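Local coordinates for protein thiazoline oxidase/subtilisin-like protease (Prochloron didemni, PDB 4H6X) that probably cleaves the patellamide precursor peptide and closes it into a macrocycle by transamidation, as a subtilisin-like protease of the cyanobactin maturation pathway, at residues E53-P59 / R133-Q139; D22-Q26 / L286-L290; A75-I79 / A92-I97. All coordinates share one frame; numbering follows the deposited sequence.

How the interactions relate
Interaction 1 is the sheet contact. Strands 53-56 and 133-138 pair through backbone hydrogen bonds at one edge of the central parallel sheet, partly buried. Interaction 2 is a buried helix contact, leucine on leucine, between helices 20-26 and 273-293. Interaction 3 joins helices 70-82 and 87-96 in a hairpin that is only partly buried, its centre about 26 Å from the centre of the chain. The two helix contacts have no hydrogen bond across them. No secondary-structure element is shared, although strand 53-56 leads in sequence to helix 70-82. The centres of interactions 2 and 3 lie about 40 Å apart, on opposite sides of the chain's centre.

Interaction 1: residues E53-P59 / R133-Q139; sequences EVSKVFP and RVINMPQ
Val-54 and Val-134 lie side by side in the parallel strands 53-56 and 133-138. Four backbone hydrogen bonds join the chains. Val-134 N gives an almost straight bond (178°) to Glu-53 O at 2.8 Å. Ser-55 N bonds to Val-134 O at 3.0 Å, and Asn-136 N bonds to Ser-55 O. Val-57 N adds the last, to Asn-136 O at 2.9 Å, just past the end of strand 53-56. A water extends the polar set. It is hydrogen-bonded to Val-134 O and Ser-55 OG.

The apolar contacts are spread along the pair. Val-54 CG1 meets Val-134 CB at 4.0 Å, and the CG2 methyls of Val-57 and Ile-135 touch. Phe-58 packs on Pro-138: Phe-58 CE1 is 3.6 Å from Pro-138 CG, and Pro-138 CD sits over the ring face in a CH-pi contact. Pro-59 CG rests on Met-137 CG at 3.8 Å.

The charges stay apart. Glu-53 OE1 comes near the edge of the Arg-133 guanidinium, but it is 4.4 Å from Arg-133 NE, too far for a salt bridge. Arg-133 CG is anti to the backbone N (chi1 -178°), and the extended chain carries NH1 to Thr-34 OG1.

Strand 53-56 is outermost in the parallel sheet of this subtilisin-like fold. Strand 133-138 also pairs with strand 34-39, on its other edge. Val-118 of helix 101-118 covers Val-54 and Val-134, while Met-137 packs on helix 154-165.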
ATOM      1  N   GLU A  53      10.959   9.187  -4.796  1.00 32.40           N
ATOM      2  CA  GLU A  53      11.878   9.159  -3.671  1.00 33.24           C
ATOM      3  C   GLU A  53      11.799   7.781  -3.013  1.00 30.82           C
ATOM      4  O   GLU A  53      11.251   7.651  -1.920  1.00 28.34           O
ATOM      5  CB  GLU A  53      11.529  10.255  -2.661  1.00 36.30           C
ATOM      6  CG  GLU A  53      12.475  11.439  -2.663  1.00 45.77           C
ATOM      7  CD  GLU A  53      13.530  11.308  -1.593  1.00 49.79           C
ATOM      8  OE1 GLU A  53      13.247  11.682  -0.426  1.00 51.92           O
ATOM      9  OE2 GLU A  53      14.641  10.827  -1.924  1.00 53.43           O
ATOM     10  N   VAL A  54      12.338   6.762  -3.689  1.00 29.27           N
ATOM     11  CA  VAL A  54      12.325   5.388  -3.175  1.00 28.38           C
ATOM     12  C   VAL A  54      13.725   4.921  -2.795  1.00 29.08           C
ATOM     13  O   VAL A  54      14.699   5.276  -3.454  1.00 27.03           O
ATOM     14  CB  VAL A  54      11.719   4.377  -4.180  1.00 28.21           C
ATOM     15  CG1 VAL A  54      10.216   4.571  -4.310  1.00 28.16           C
ATOM     16  CG2 VAL A  54      12.411   4.436  -5.544  1.00 29.43           C
ATOM     17  N   SER A  55      13.828   4.106  -1.748  1.00 27.53           N
ATOM     18  CA  SER A  55      15.101   3.441  -1.427  1.00 28.57           C
ATOM     19  C   SER A  55      14.819   2.143  -0.680  1.00 27.81           C
ATOM     20  O   SER A  55      13.755   2.001  -0.062  1.00 26.88           O
ATOM     21  CB  SER A  55      15.984   4.346  -0.574  1.00 28.87           C
ATOM     22  OG  SER A  55      15.338   4.614   0.651  1.00 30.02           O
ATOM     23  N   LYS A  56      15.760   1.201  -0.751  1.00 26.22           N
ATOM     24  CA  LYS A  56      15.613  -0.079  -0.060  1.00 28.73           C
ATOM     25  C   LYS A  56      16.479  -0.150   1.185  1.00 29.28           C
ATOM     26  O   LYS A  56      17.648   0.214   1.151  1.00 29.72           O
ATOM     27  CB  LYS A  56      15.973  -1.260  -0.972  1.00 29.40           C
ATOM     28  CG  LYS A  56      15.107  -1.383  -2.209  1.00 30.26           C
ATOM     29  CD  LYS A  56      15.529  -2.575  -3.042  1.00 31.07           C
ATOM     30  CE  LYS A  56      15.007  -2.450  -4.460  1.00 33.51           C
ATOM     31  NZ  LYS A  56      15.222  -3.699  -5.252  1.00 30.96           N
ATOM     32  N   VAL A  57      15.893  -0.641   2.273  1.00 26.85           N
ATOM     33  CA  VAL A  57      16.642  -1.005   3.454  1.00 27.45           C
ATOM     34  C   VAL A  57      16.328  -2.476   3.730  1.00 28.52           C
ATOM     35  O   VAL A  57      15.223  -2.802   4.156  1.00 27.25           O
ATOM     36  CB  VAL A  57      16.294  -0.095   4.668  1.00 27.61           C
ATOM     37  CG1 VAL A  57      16.969  -0.607   5.938  1.00 27.85           C
ATOM     38  CG2 VAL A  57      16.716   1.349   4.395  1.00 25.58           C
ATOM     39  N   PHE A  58      17.292  -3.350   3.442  1.00 28.68           N
ATOM     40  CA  PHE A  58      17.143  -4.788   3.655  1.00 30.40           C
ATOM     41  C   PHE A  58      17.386  -5.094   5.119  1.00 29.87           C
ATOM     42  O   PHE A  58      18.372  -4.632   5.672  1.00 32.83           O
ATOM     43  CB  PHE A  58      18.132  -5.596   2.790  1.00 30.04           C
ATOM     44  CG  PHE A  58      17.841  -5.532   1.330  1.00 28.92           C
ATOM     45  CD1 PHE A  58      17.060  -6.507   0.721  1.00 30.45           C
ATOM     46  CD2 PHE A  58      18.328  -4.493   0.558  1.00 29.36           C
ATOM     47  CE1 PHE A  58      16.775  -6.436  -0.634  1.00 28.15           C
ATOM     48  CE2 PHE A  58      18.047  -4.415  -0.792  1.00 28.38           C
ATOM     49  CZ  PHE A  58      17.267  -5.387  -1.388  1.00 29.04           C
ATOM     50  N   PRO A  59      16.493  -5.881   5.751  1.00 28.29           N
ATOM     51  CA  PRO A  59      16.712  -6.249   7.158  1.00 28.62           C
ATOM     52  C   PRO A  59      18.096  -6.892   7.277  1.00 28.98           C
ATOM     53  O   PRO A  59      18.371  -7.881   6.592  1.00 29.84           O
ATOM     54  CB  PRO A  59      15.607  -7.281   7.429  1.00 27.55           C
ATOM     55  CG  PRO A  59      14.551  -6.972   6.421  1.00 28.90           C
ATOM     56  CD  PRO A  59      15.293  -6.520   5.194  1.00 27.75           C
ATOM     57  N   ARG A 133       8.167  10.223   0.512  1.00 28.86           N
ATOM     58  CA  ARG A 133       9.382   9.411   0.598  1.00 29.05           C
ATOM     59  C   ARG A 133       8.969   7.974   0.911  1.00 29.23           C
ATOM     60  O   ARG A 133       8.160   7.729   1.814  1.00 29.01           O
ATOM     61  CB  ARG A 133      10.300   9.957   1.699  1.00 32.56           C
ATOM     62  CG  ARG A 133      11.632   9.234   1.882  1.00 35.02           C
ATOM     63  CD  ARG A 133      12.538  10.033   2.811  1.00 38.72           C
ATOM     64  NE  ARG A 133      13.695   9.262   3.258  1.00 43.43           N
ATOM     65  CZ  ARG A 133      13.827   8.730   4.472  1.00 44.80           C
ATOM     66  NH1 ARG A 133      12.878   8.889   5.390  1.00 47.64           N
ATOM     67  NH2 ARG A 133      14.921   8.044   4.777  1.00 46.24           N
ATOM     68  N   VAL A 134       9.498   7.025   0.144  1.00 26.86           N
ATOM     69  CA  VAL A 134       9.159   5.625   0.368  1.00 26.46           C
ATOM     70  C   VAL A 134      10.422   4.815   0.615  1.00 25.50           C
ATOM     71  O   VAL A 134      11.397   4.930  -0.145  1.00 23.74           O
ATOM     72  CB  VAL A 134       8.371   5.022  -0.814  1.00 26.89           C
ATOM     73  CG1 VAL A 134       8.316   3.500  -0.694  1.00 26.58           C
ATOM     74  CG2 VAL A 134       6.962   5.610  -0.882  1.00 26.87           C
ATOM     75  N   ILE A 135      10.400   4.029   1.693  1.00 23.80           N
ATOM     76  CA  ILE A 135      11.441   3.030   1.968  1.00 23.34           C
ATOM     77  C   ILE A 135      10.829   1.638   1.856  1.00 24.78           C
ATOM     78  O   ILE A 135       9.894   1.297   2.592  1.00 24.49           O
ATOM     79  CB  ILE A 135      12.060   3.198   3.374  1.00 24.14           C
ATOM     80  CG1 ILE A 135      12.765   4.562   3.485  1.00 24.55           C
ATOM     81  CG2 ILE A 135      13.023   2.035   3.702  1.00 23.96           C
ATOM     82  CD1 ILE A 135      13.179   4.952   4.905  1.00 25.50           C
ATOM     83  N   ASN A 136      11.327   0.854   0.905  1.00 23.51           N
ATOM     84  CA  ASN A 136      10.997  -0.560   0.849  1.00 23.76           C
ATOM     85  C   ASN A 136      11.910  -1.352   1.780  1.00 22.06           C
ATOM     86  O   ASN A 136      13.133  -1.187   1.749  1.00 23.95           O
ATOM     87  CB  ASN A 136      11.108  -1.081  -0.586  1.00 23.59           C
ATOM     88  CG  ASN A 136       9.901  -0.715  -1.440  1.00 25.84           C
ATOM     89  OD1 ASN A 136       8.840  -1.344  -1.346  1.00 27.28           O
ATOM     90  ND2 ASN A 136      10.063   0.277  -2.294  1.00 23.27           N
ATOM     91  N   MET A 137      11.323  -2.205   2.611  1.00 22.57           N
ATOM     92  CA  MET A 137      12.105  -3.113   3.454  1.00 21.95           C
ATOM     93  C   MET A 137      11.798  -4.556   3.025  1.00 23.01           C
ATOM     94  O   MET A 137      10.894  -5.201   3.586  1.00 21.86           O
ATOM     95  CB  MET A 137      11.773  -2.895   4.933  1.00 22.75           C
ATOM     96  CG  MET A 137      12.681  -3.665   5.891  1.00 22.55           C
ATOM     97  SD  MET A 137      12.129  -3.610   7.617  1.00 24.86           S
ATOM     98  CE  MET A 137      12.187  -1.852   7.910  1.00 20.88           C
ATOM     99  N   PRO A 138      12.522  -5.062   2.004  1.00 22.67           N
ATOM    100  CA  PRO A 138      12.130  -6.354   1.414  1.00 23.22           C
ATOM    101  C   PRO A 138      12.311  -7.523   2.372  1.00 24.05           C
ATOM    102  O   PRO A 138      13.288  -7.557   3.116  1.00 24.06           O
ATOM    103  CB  PRO A 138      13.098  -6.510   0.232  1.00 23.47           C
ATOM    104  CG  PRO A 138      13.505  -5.111  -0.099  1.00 24.48           C
ATOM    105  CD  PRO A 138      13.618  -4.438   1.250  1.00 22.76           C
ATOM    106  N   GLN A 139      11.385  -8.479   2.307  1.00 23.59           N
ATOM    107  CA  GLN A 139      11.342  -9.625   3.204  1.00 25.67           C
ATOM    108  C   GLN A 139      11.530 -10.973   2.476  1.00 27.47           C
ATOM    109  O   GLN A 139      11.420 -12.040   3.095  1.00 26.79           O
ATOM    110  CB  GLN A 139       9.990  -9.653   3.940  1.00 25.36           C
ATOM    111  CG  GLN A 139       9.641  -8.383   4.715  1.00 24.44           C
ATOM    112  CD  GLN A 139      10.644  -8.081   5.815  1.00 25.36           C
ATOM    113  OE1 GLN A 139      11.094  -8.983   6.525  1.00 25.80           O
ATOM    114  NE2 GLN A 139      11.021  -6.818   5.944  1.00 24.65           N
TER
HETATM  115  O   HOH W   1      13.495   6.656   0.297  1.00 28.32           O

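Interaction 2: residues D22-Q26 / L286-L290; sequences DLHNQ and LLMSL
Leu-23 does most of the work here, fitting among three leucines of helix 273-293. Its CD2 methyl lies 3.9 Å from Leu-286 CB and 4.0 Å from Leu-287 CD2. Its CD1 methyl meets Leu-290 CD2 at 3.7 Å. The first torsion (chi1 177°) carries CG toward helix 273-293, anti to the backbone N. The second (chi2 53°) turns CD2 to Leu-286 and Leu-287 and CD1 to Leu-290. Leu-286 also turns a methyl obliquely to the ring of His-24. At the margin, Gln-26 CB is 4.2 Å from Leu-290 CD1. With an alanine in place of Leu-23 both methyls are gone, and Leu-286, Leu-287 and Leu-290 would probably face a gap on this side.

Around this set, Met-336 of helix 332-340 packs against Leu-23, Gln-26 and Leu-287. Leu-290 rests on Phe-340, and the His-24 ring meets that of Phe-126.

No hydrogen bond crosses the contact. The short helical segments are 10.5 Å apart at closest approach and inclined by 44°, so packing depends on the leucine side chains filling the space. In subtilases the long helix that begins at the catalytic serine is a core element. Helix 273-293 is consistent with that role, with the N-terminal helix 20-26 laid against it.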
ATOM      1  N   ASP A  22      -9.822  16.101  -6.003  1.00 37.82           N
ATOM      2  CA  ASP A  22      -9.716  17.334  -5.198  1.00 39.85           C
ATOM      3  C   ASP A  22      -8.538  17.314  -4.217  1.00 36.98           C
ATOM      4  O   ASP A  22      -7.855  18.322  -4.033  1.00 37.96           O
ATOM      5  CB  ASP A  22     -11.023  17.626  -4.431  1.00 42.11           C
ATOM      6  CG  ASP A  22     -12.198  17.984  -5.356  1.00 46.25           C
ATOM      7  OD1 ASP A  22     -11.980  18.648  -6.394  1.00 45.75           O
ATOM      8  OD2 ASP A  22     -13.351  17.601  -5.034  1.00 48.07           O
ATOM      9  N   LEU A  23      -8.309  16.176  -3.568  1.00 35.46           N
ATOM     10  CA  LEU A  23      -7.151  16.063  -2.683  1.00 32.42           C
ATOM     11  C   LEU A  23      -5.877  16.130  -3.522  1.00 32.00           C
ATOM     12  O   LEU A  23      -4.934  16.851  -3.158  1.00 29.97           O
ATOM     13  CB  LEU A  23      -7.220  14.799  -1.814  1.00 31.76           C
ATOM     14  CG  LEU A  23      -6.068  14.424  -0.854  1.00 31.12           C
ATOM     15  CD1 LEU A  23      -5.658  15.541   0.108  1.00 31.73           C
ATOM     16  CD2 LEU A  23      -6.460  13.175  -0.085  1.00 31.38           C
ATOM     17  N   HIS A  24      -5.858  15.426  -4.661  1.00 30.95           N
ATOM     18  CA  HIS A  24      -4.698  15.515  -5.583  1.00 33.08           C
ATOM     19  C   HIS A  24      -4.440  16.954  -6.035  1.00 35.71           C
ATOM     20  O   HIS A  24      -3.285  17.373  -6.183  1.00 35.06           O
ATOM     21  CB  HIS A  24      -4.842  14.603  -6.806  1.00 32.70           C
ATOM     22  CG  HIS A  24      -4.398  13.187  -6.574  1.00 33.06           C
ATOM     23  ND1 HIS A  24      -3.470  12.839  -5.617  1.00 34.94           N
ATOM     24  CD2 HIS A  24      -4.737  12.038  -7.203  1.00 32.60           C
ATOM     25  CE1 HIS A  24      -3.276  11.531  -5.651  1.00 34.12           C
ATOM     26  NE2 HIS A  24      -4.032  11.021  -6.605  1.00 33.59           N
ATOM     27  N   ASN A  25      -5.518  17.717  -6.220  1.00 37.25           N
ATOM     28  CA  ASN A  25      -5.391  19.128  -6.600  1.00 38.90           C
ATOM     29  C   ASN A  25      -4.654  19.954  -5.567  1.00 38.89           C
ATOM     30  O   ASN A  25      -4.067  20.978  -5.902  1.00 40.61           O
ATOM     31  CB  ASN A  25      -6.761  19.747  -6.886  1.00 40.25           C
ATOM     32  CG  ASN A  25      -7.379  19.210  -8.157  1.00 42.90           C
ATOM     33  OD1 ASN A  25      -6.712  18.533  -8.944  1.00 45.37           O
ATOM     34  ND2 ASN A  25      -8.655  19.499  -8.366  1.00 43.02           N
ATOM     35  N   GLN A  26      -4.686  19.498  -4.316  1.00 38.06           N
ATOM     36  CA  GLN A  26      -4.032  20.194  -3.204  1.00 38.52           C
ATOM     37  C   GLN A  26      -2.624  19.656  -2.896  1.00 39.06           C
ATOM     38  O   GLN A  26      -1.713  20.431  -2.578  1.00 38.31           O
ATOM     39  CB  GLN A  26      -4.913  20.130  -1.957  1.00 40.38           C
ATOM     40  CG  GLN A  26      -6.315  20.670  -2.186  1.00 44.19           C
ATOM     41  CD  GLN A  26      -7.053  20.966  -0.898  1.00 46.60           C
ATOM     42  OE1 GLN A  26      -6.530  21.636  -0.013  1.00 50.47           O
ATOM     43  NE2 GLN A  26      -8.280  20.477  -0.794  1.00 48.27           N
ATOM     44  N   LEU A 286      -1.197  11.351   1.865  1.00 24.14           N
ATOM     45  CA  LEU A 286      -1.656  12.640   1.345  1.00 25.55           C
ATOM     46  C   LEU A 286      -2.236  13.532   2.466  1.00 26.27           C
ATOM     47  O   LEU A 286      -1.955  14.737   2.527  1.00 29.70           O
ATOM     48  CB  LEU A 286      -2.687  12.433   0.227  1.00 25.22           C
ATOM     49  CG  LEU A 286      -2.250  11.847  -1.131  1.00 25.36           C
ATOM     50  CD1 LEU A 286      -3.418  11.878  -2.107  1.00 23.60           C
ATOM     51  CD2 LEU A 286      -1.051  12.559  -1.745  1.00 24.67           C
ATOM     52  N   LEU A 287      -3.027  12.944   3.358  1.00 27.09           N
ATOM     53  CA  LEU A 287      -3.655  13.719   4.443  1.00 26.56           C
ATOM     54  C   LEU A 287      -2.610  14.223   5.421  1.00 28.07           C
ATOM     55  O   LEU A 287      -2.681  15.367   5.877  1.00 28.26           O
ATOM     56  CB  LEU A 287      -4.750  12.920   5.156  1.00 25.81           C
ATOM     57  CG  LEU A 287      -5.977  12.546   4.315  1.00 27.48           C
ATOM     58  CD1 LEU A 287      -6.853  11.531   5.047  1.00 26.00           C
ATOM     59  CD2 LEU A 287      -6.789  13.774   3.893  1.00 26.33           C
ATOM     60  N   MET A 288      -1.621  13.376   5.720  1.00 28.59           N
ATOM     61  CA  MET A 288      -0.461  13.788   6.496  1.00 27.85           C
ATOM     62  C   MET A 288       0.359  14.863   5.770  1.00 29.49           C
ATOM     63  O   MET A 288       0.862  15.792   6.405  1.00 29.72           O
ATOM     64  CB  MET A 288       0.451  12.592   6.830  1.00 27.81           C
ATOM     65  CG  MET A 288      -0.149  11.539   7.740  1.00 27.85           C
ATOM     66  SD  MET A 288       1.089  10.261   8.085  1.00 30.27           S
ATOM     67  CE  MET A 288       0.152   9.256   9.236  1.00 28.82           C
ATOM     68  N   SER A 289       0.507  14.735   4.454  1.00 29.43           N
ATOM     69  CA  SER A 289       1.218  15.757   3.674  1.00 32.26           C
ATOM     70  C   SER A 289       0.577  17.145   3.826  1.00 34.11           C
ATOM     71  O   SER A 289       1.269  18.166   3.899  1.00 35.28           O
ATOM     72  CB  SER A 289       1.279  15.352   2.202  1.00 32.00           C
ATOM     73  OG  SER A 289       2.007  14.147   2.077  1.00 30.88           O
ATOM     74  N   LEU A 290      -0.746  17.157   3.892  1.00 36.51           N
ATOM     75  CA  LEU A 290      -1.527  18.383   4.042  1.00 38.57           C
ATOM     76  C   LEU A 290      -1.367  18.994   5.445  1.00 39.60           C
ATOM     77  O   LEU A 290      -1.383  20.215   5.598  1.00 37.78           O
ATOM     78  CB  LEU A 290      -2.986  18.069   3.740  1.00 40.53           C
ATOM     79  CG  LEU A 290      -3.817  19.037   2.912  1.00 43.43           C
ATOM     80  CD1 LEU A 290      -3.036  19.547   1.703  1.00 43.04           C
ATOM     81  CD2 LEU A 290      -5.090  18.318   2.497  1.00 41.87           C
TER

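Interaction 3: residues A75-I79 / A92-I97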
ATOM      1  N   ALA A  75       7.984 -16.281 -16.654  1.00 27.35           N
ATOM      2  CA  ALA A  75       7.228 -17.510 -16.502  1.00 25.50           C
ATOM      3  C   ALA A  75       6.000 -17.308 -15.605  1.00 26.54           C
ATOM      4  O   ALA A  75       4.895 -17.738 -15.935  1.00 25.01           O
ATOM      5  CB  ALA A  75       8.120 -18.613 -15.959  1.00 24.59           C
ATOM      6  N   PHE A  76       6.201 -16.668 -14.454  1.00 26.88           N
ATOM      7  CA  PHE A  76       5.083 -16.345 -13.558  1.00 24.81           C
ATOM      8  C   PHE A  76       4.065 -15.462 -14.278  1.00 24.97           C
ATOM      9  O   PHE A  76       2.863 -15.679 -14.175  1.00 25.57           O
ATOM     10  CB  PHE A  76       5.616 -15.625 -12.311  1.00 26.48           C
ATOM     11  CG  PHE A  76       4.557 -15.274 -11.304  1.00 25.64           C
ATOM     12  CD1 PHE A  76       4.248 -16.149 -10.272  1.00 27.85           C
ATOM     13  CD2 PHE A  76       3.892 -14.063 -11.377  1.00 27.24           C
ATOM     14  CE1 PHE A  76       3.271 -15.828  -9.327  1.00 27.76           C
ATOM     15  CE2 PHE A  76       2.919 -13.726 -10.435  1.00 29.29           C
ATOM     16  CZ  PHE A  76       2.600 -14.622  -9.422  1.00 27.73           C
ATOM     17  N   GLN A  77       4.554 -14.455 -14.992  1.00 25.93           N
ATOM     18  CA  GLN A  77       3.666 -13.492 -15.631  1.00 28.53           C
ATOM     19  C   GLN A  77       2.879 -14.078 -16.800  1.00 29.48           C
ATOM     20  O   GLN A  77       1.736 -13.683 -17.027  1.00 29.84           O
ATOM     21  CB  GLN A  77       4.423 -12.228 -16.026  1.00 27.56           C
ATOM     22  CG  GLN A  77       4.874 -11.454 -14.797  1.00 28.84           C
ATOM     23  CD  GLN A  77       5.915 -10.406 -15.095  1.00 28.82           C
ATOM     24  OE1 GLN A  77       6.122 -10.021 -16.250  1.00 30.37           O
ATOM     25  NE2 GLN A  77       6.587  -9.924 -14.047  1.00 28.90           N
ATOM     26  N   SER A  78       3.487 -15.024 -17.521  1.00 29.15           N
ATOM     27  CA  SER A  78       2.784 -15.762 -18.580  1.00 30.65           C
ATOM     28  C   SER A  78       1.636 -16.591 -18.021  1.00 29.82           C
ATOM     29  O   SER A  78       0.528 -16.570 -18.564  1.00 30.93           O
ATOM     30  CB  SER A  78       3.744 -16.668 -19.381  1.00 30.51           C
ATOM     31  OG  SER A  78       2.999 -17.657 -20.078  1.00 30.15           O
ATOM     32  N   ILE A  79       1.899 -17.305 -16.932  1.00 29.08           N
ATOM     33  CA  ILE A  79       0.865 -18.073 -16.231  1.00 30.92           C
ATOM     34  C   ILE A  79      -0.297 -17.187 -15.740  1.00 33.02           C
ATOM     35  O   ILE A  79      -1.462 -17.566 -15.868  1.00 32.71           O
ATOM     36  CB  ILE A  79       1.476 -18.905 -15.078  1.00 30.59           C
ATOM     37  CG1 ILE A  79       2.351 -20.028 -15.661  1.00 30.43           C
ATOM     38  CG2 ILE A  79       0.400 -19.508 -14.185  1.00 31.91           C
ATOM     39  CD1 ILE A  79       3.351 -20.627 -14.689  1.00 27.55           C
ATOM     40  N   ALA A  92       1.197 -25.598 -12.990  1.00 38.79           N
ATOM     41  CA  ALA A  92       2.002 -24.858 -13.956  1.00 35.54           C
ATOM     42  C   ALA A  92       3.186 -24.142 -13.299  1.00 36.08           C
ATOM     43  O   ALA A  92       4.276 -24.124 -13.858  1.00 35.44           O
ATOM     44  CB  ALA A  92       1.139 -23.863 -14.714  1.00 35.44           C
ATOM     45  N   LEU A  93       2.964 -23.546 -12.121  1.00 34.94           N
ATOM     46  CA  LEU A  93       4.034 -22.878 -11.360  1.00 34.01           C
ATOM     47  C   LEU A  93       5.092 -23.868 -10.931  1.00 33.77           C
ATOM     48  O   LEU A  93       6.299 -23.598 -11.034  1.00 32.42           O
ATOM     49  CB  LEU A  93       3.469 -22.177 -10.113  1.00 32.20           C
ATOM     50  CG  LEU A  93       2.594 -20.951 -10.356  1.00 30.56           C
ATOM     51  CD1 LEU A  93       1.737 -20.669  -9.131  1.00 30.56           C
ATOM     52  CD2 LEU A  93       3.448 -19.754 -10.742  1.00 30.54           C
ATOM     53  N   GLU A  94       4.620 -25.015 -10.443  1.00 35.98           N
ATOM     54  CA  GLU A  94       5.486 -26.104  -9.995  1.00 39.40           C
ATOM     55  C   GLU A  94       6.287 -26.705 -11.152  1.00 39.80           C
ATOM     56  O   GLU A  94       7.424 -27.127 -10.971  1.00 40.56           O
ATOM     57  CB  GLU A  94       4.655 -27.185  -9.295  1.00 42.54           C
ATOM     58  CG  GLU A  94       5.463 -28.244  -8.546  1.00 48.31           C
ATOM     59  CD  GLU A  94       6.259 -27.694  -7.367  1.00 49.08           C
ATOM     60  OE1 GLU A  94       5.982 -26.569  -6.898  1.00 49.19           O
ATOM     61  OE2 GLU A  94       7.174 -28.401  -6.903  1.00 54.28           O
ATOM     62  N   ALA A  95       5.687 -26.729 -12.338  1.00 37.46           N
ATOM     63  CA  ALA A  95       6.342 -27.268 -13.528  1.00 38.14           C
ATOM     64  C   ALA A  95       7.540 -26.421 -13.994  1.00 37.11           C
ATOM     65  O   ALA A  95       8.496 -26.951 -14.554  1.00 36.96           O
ATOM     66  CB  ALA A  95       5.324 -27.432 -14.657  1.00 35.57           C
ATOM     67  N   VAL A  96       7.497 -25.114 -13.746  1.00 36.23           N
ATOM     68  CA  VAL A  96       8.475 -24.209 -14.351  1.00 34.17           C
ATOM     69  C   VAL A  96       9.272 -23.358 -13.349  1.00 33.57           C
ATOM     70  O   VAL A  96      10.459 -23.119 -13.544  1.00 33.63           O
ATOM     71  CB  VAL A  96       7.824 -23.356 -15.473  1.00 33.13           C
ATOM     72  CG1 VAL A  96       6.894 -22.283 -14.908  1.00 33.68           C
ATOM     73  CG2 VAL A  96       8.879 -22.745 -16.383  1.00 32.41           C
ATOM     74  N   ILE A  97       8.633 -22.901 -12.274  1.00 32.99           N
ATOM     75  CA  ILE A  97       9.361 -22.117 -11.266  1.00 30.81           C
ATOM     76  C   ILE A  97       9.113 -22.655  -9.846  1.00 32.23           C
ATOM     77  O   ILE A  97       8.692 -21.903  -8.970  1.00 30.96           O
ATOM     78  CB  ILE A  97       9.046 -20.601 -11.375  1.00 27.94           C
ATOM     79  CG1 ILE A  97       7.527 -20.371 -11.462  1.00 27.37           C
ATOM     80  CG2 ILE A  97       9.797 -19.981 -12.557  1.00 29.81           C
ATOM     81  CD1 ILE A  97       7.082 -18.929 -11.381  1.00 26.61           C
TER
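Phe-76 and Ile-79 reach helix 87-96 by different turns of their side chains. In Phe-76, CG is anti to the backbone N (chi1 -179°), which brings the ring within reach of Leu-93 and Ile-97. The Phe-76 side chain crosses Leu-93 at a slant and Ile-97 at about a right angle. In Ile-79, CD1 lies nearly anti to CA (chi2 161°), and this stretch carries the methyl across to the facing helix.

Ile-79 CD1 has the most partners. It is 3.7 Å from Ala-92 O and 3.9 Å from Ala-92 CB, so it lies against the first residue of segment 92-97. The same methyl meets Val-96 CG1 at 3.9 Å and also touches Leu-93 CD2. One methyl thus touches two neighbouring residues and Val-96, a turn further on.

Phe-76 CD1 is 3.7 Å from Leu-93 CD2, which approaches the ring obliquely. Ile-97 CD1 comes in near the plane of that ring, at its edge, and lies 3.7 Å from Phe-76 CB. Ala-75 CB touches Val-96 CG1 and Ile-97 CG2, both at 4.0 Å. Ile-97 is the first residue to leave helical geometry, yet its N still bonds to Leu-93 O at 2.7 Å. This ties the backbone of Ile-97 to the last turn.

Segments 75-79 and 92-96 run nearly antiparallel, at 157°, as expected for a helical hairpin. Phe-76 and Ile-97 continue onto Ile-104 of helix 101-118, and Leu-84 of the connecting loop covers Ile-79 and Ala-92. The hairpin is consistent with the helical insertion that sets cyanobactin macrocyclases apart from ordinary subtilases.

The side chains that meet are apolar, and no hydrogen bond crosses the pair. The hold rests on apolar contact, buried at Phe-76, Ile-79, Leu-93 and Ile-97 and less so at Val-96.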